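Local coordinates for PhnB-like domain-containing protein (Pseudomonas aeruginosa, PDB 1U69), which is of unknown function but, as a PhnB-like member of the glyoxalase superfamily, has been proposed as a potential drug-resistance protein, at residues Ala17-Thr22 against Asp112-Ser117. Residues are numbered along the deposited sequence; the frame is centred on the assembly and turned at random.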
# COMPACT_ATOMS: atom_id res chain seq x y z
N ALA A 17 -16.16 4.07 19.81
CA ALA A 17 -15.33 4.31 18.62
C ALA A 17 -14.17 5.25 18.88
O ALA A 17 -13.06 5.02 18.40
CB ALA A 17 -16.19 4.84 17.46
N LEU A 18 -14.40 6.33 19.62
CA LEU A 18 -13.33 7.30 19.88
C LEU A 18 -12.25 6.68 20.77
O LEU A 18 -11.07 6.88 20.52
CB LEU A 18 -13.87 8.59 20.49
CG LEU A 18 -12.85 9.72 20.69
CD1 LEU A 18 -12.08 10.06 19.40
CD2 LEU A 18 -13.56 10.96 21.25
N GLU A 19 -12.66 5.95 21.81
CA GLU A 19 -11.71 5.31 22.71
C GLU A 19 -10.84 4.32 21.95
O GLU A 19 -9.63 4.28 22.16
CB GLU A 19 -12.40 4.57 23.87
CG GLU A 19 -11.41 3.91 24.85
CD GLU A 19 -12.06 2.98 25.86
OE1 GLU A 19 -13.27 3.16 26.15
OE2 GLU A 19 -11.36 2.08 26.39
N ALA A 20 -11.48 3.51 21.10
CA ALA A 20 -10.78 2.50 20.31
C ALA A 20 -9.79 3.15 19.37
O ALA A 20 -8.63 2.78 19.35
CB ALA A 20 -11.76 1.66 19.54
N ALA A 21 -10.25 4.14 18.60
CA ALA A 21 -9.41 4.83 17.62
C ALA A 21 -8.20 5.46 18.30
O ALA A 21 -7.07 5.40 17.80
CB ALA A 21 -10.21 5.88 16.89
N THR A 22 -8.45 6.07 19.45
CA THR A 22 -7.40 6.72 20.22
C THR A 22 -6.38 5.68 20.68
O THR A 22 -5.18 5.90 20.61
CB THR A 22 -8.00 7.45 21.42
OG1 THR A 22 -8.87 8.49 20.96
CG2 THR A 22 -6.92 8.16 22.21
N ASP A 112 -8.92 -7.57 20.50
CA ASP A 112 -8.86 -6.36 21.31
C ASP A 112 -10.07 -6.23 22.24
O ASP A 112 -10.98 -7.07 22.25
CB ASP A 112 -8.59 -5.09 20.48
CG ASP A 112 -9.75 -4.67 19.58
OD1 ASP A 112 -10.92 -5.02 19.86
OD2 ASP A 112 -9.53 -3.90 18.59
N LYS A 113 -10.06 -5.16 23.03
CA LYS A 113 -11.07 -4.88 24.03
C LYS A 113 -12.48 -4.84 23.46
O LYS A 113 -13.43 -5.14 24.17
CB LYS A 113 -10.75 -3.52 24.66
CG LYS A 113 -11.73 -3.03 25.70
CD LYS A 113 -11.16 -1.86 26.48
CE LYS A 113 -12.11 -1.42 27.58
NZ LYS A 113 -11.72 -0.10 28.13
N TRP A 114 -12.60 -4.48 22.18
CA TRP A 114 -13.89 -4.26 21.51
C TRP A 114 -14.27 -5.47 20.66
O TRP A 114 -15.28 -5.47 19.96
CB TRP A 114 -13.83 -2.95 20.70
CG TRP A 114 -13.40 -1.84 21.61
CD1 TRP A 114 -14.20 -1.15 22.49
CD2 TRP A 114 -12.07 -1.39 21.85
NE1 TRP A 114 -13.44 -0.27 23.22
CE2 TRP A 114 -12.13 -0.39 22.85
CE3 TRP A 114 -10.82 -1.70 21.30
CZ2 TRP A 114 -11.01 0.28 23.31
CZ3 TRP A 114 -9.71 -1.04 21.76
CH2 TRP A 114 -9.80 -0.06 22.76
N GLY A 115 -13.46 -6.53 20.78
CA GLY A 115 -13.74 -7.80 20.15
C GLY A 115 -13.21 -7.97 18.75
O GLY A 115 -13.50 -8.99 18.12
N ILE A 116 -12.42 -7.01 18.26
CA ILE A 116 -11.91 -7.07 16.88
C ILE A 116 -10.67 -7.95 16.86
O ILE A 116 -9.83 -7.89 17.76
CB ILE A 116 -11.60 -5.65 16.38
CG1 ILE A 116 -12.93 -4.91 16.20
CG2 ILE A 116 -10.78 -5.69 15.10
CD1 ILE A 116 -12.81 -3.45 16.26
N SER A 117 -10.57 -8.79 15.84
CA SER A 117 -9.46 -9.72 15.70
C SER A 117 -8.25 -9.06 15.03
O SER A 117 -8.37 -8.40 14.00
CB SER A 117 -9.86 -10.95 14.88
OG SER A 117 -10.69 -11.84 15.63
O HOH W 1 -14.69 0.66 25.91
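Trp114 lays the six-membered part of its indole against Ala20, bridging the two mixed four-stranded sheets of this glyoxalase-clan protein: Ala20 sits on helix 17-27, which packs against strands 31-38 and 51-58 of one, whereas Trp114 belongs to the hairpin loop between strands 109-111 and 117-122 of the other. The evidence for a CH-pi contact is direct, since Ala20 CB stands 3.7 Å from the ring centroid and only 7° off the ring normal. Ala20 CA extends the overlap, coming within 3.7 Å of Trp114 CH2. On the opposite face lies Lys113 CB, so the benzene ring is held between the helix and its own preceding residue.

Glu19 meets the same indole at its edge. With CG anti to the backbone N (chi1 -179°) and the chain extended beyond it, the carboxylate is carried to the edge of the ring, where Glu19 CD lies in the indole plane and Glu19 OE2 is 3.6 Å from Trp114 CZ2; the carboxylate and ring planes are 84° apart. That oxygen also takes the salt bridge, accepting a hydrogen bond from Lys113 NZ at 2.8 Å through its syn lone pair, while the two side chains cross at about a right angle. Both are exposed, which probably weakens the electrostatic gain.

Behind the indole, the type I turn Asp112-Gly115 is braced by Asp112 OD1, which accepts from Trp114 N (an Asx turn) and from Ile116 N, the two donors arriving from opposite faces of the carboxylate. Asp112 OD2 is hydrogen-bonded to Tyr24 OH, further along the same helix as Ala20, and to Trp118 NE1; Tyr13 packs edge-to-face with Trp114. One water completes the junction, accepting from Trp114 NE1 at 3.1 Å and donating to Glu19 OE1 at 2.9 Å.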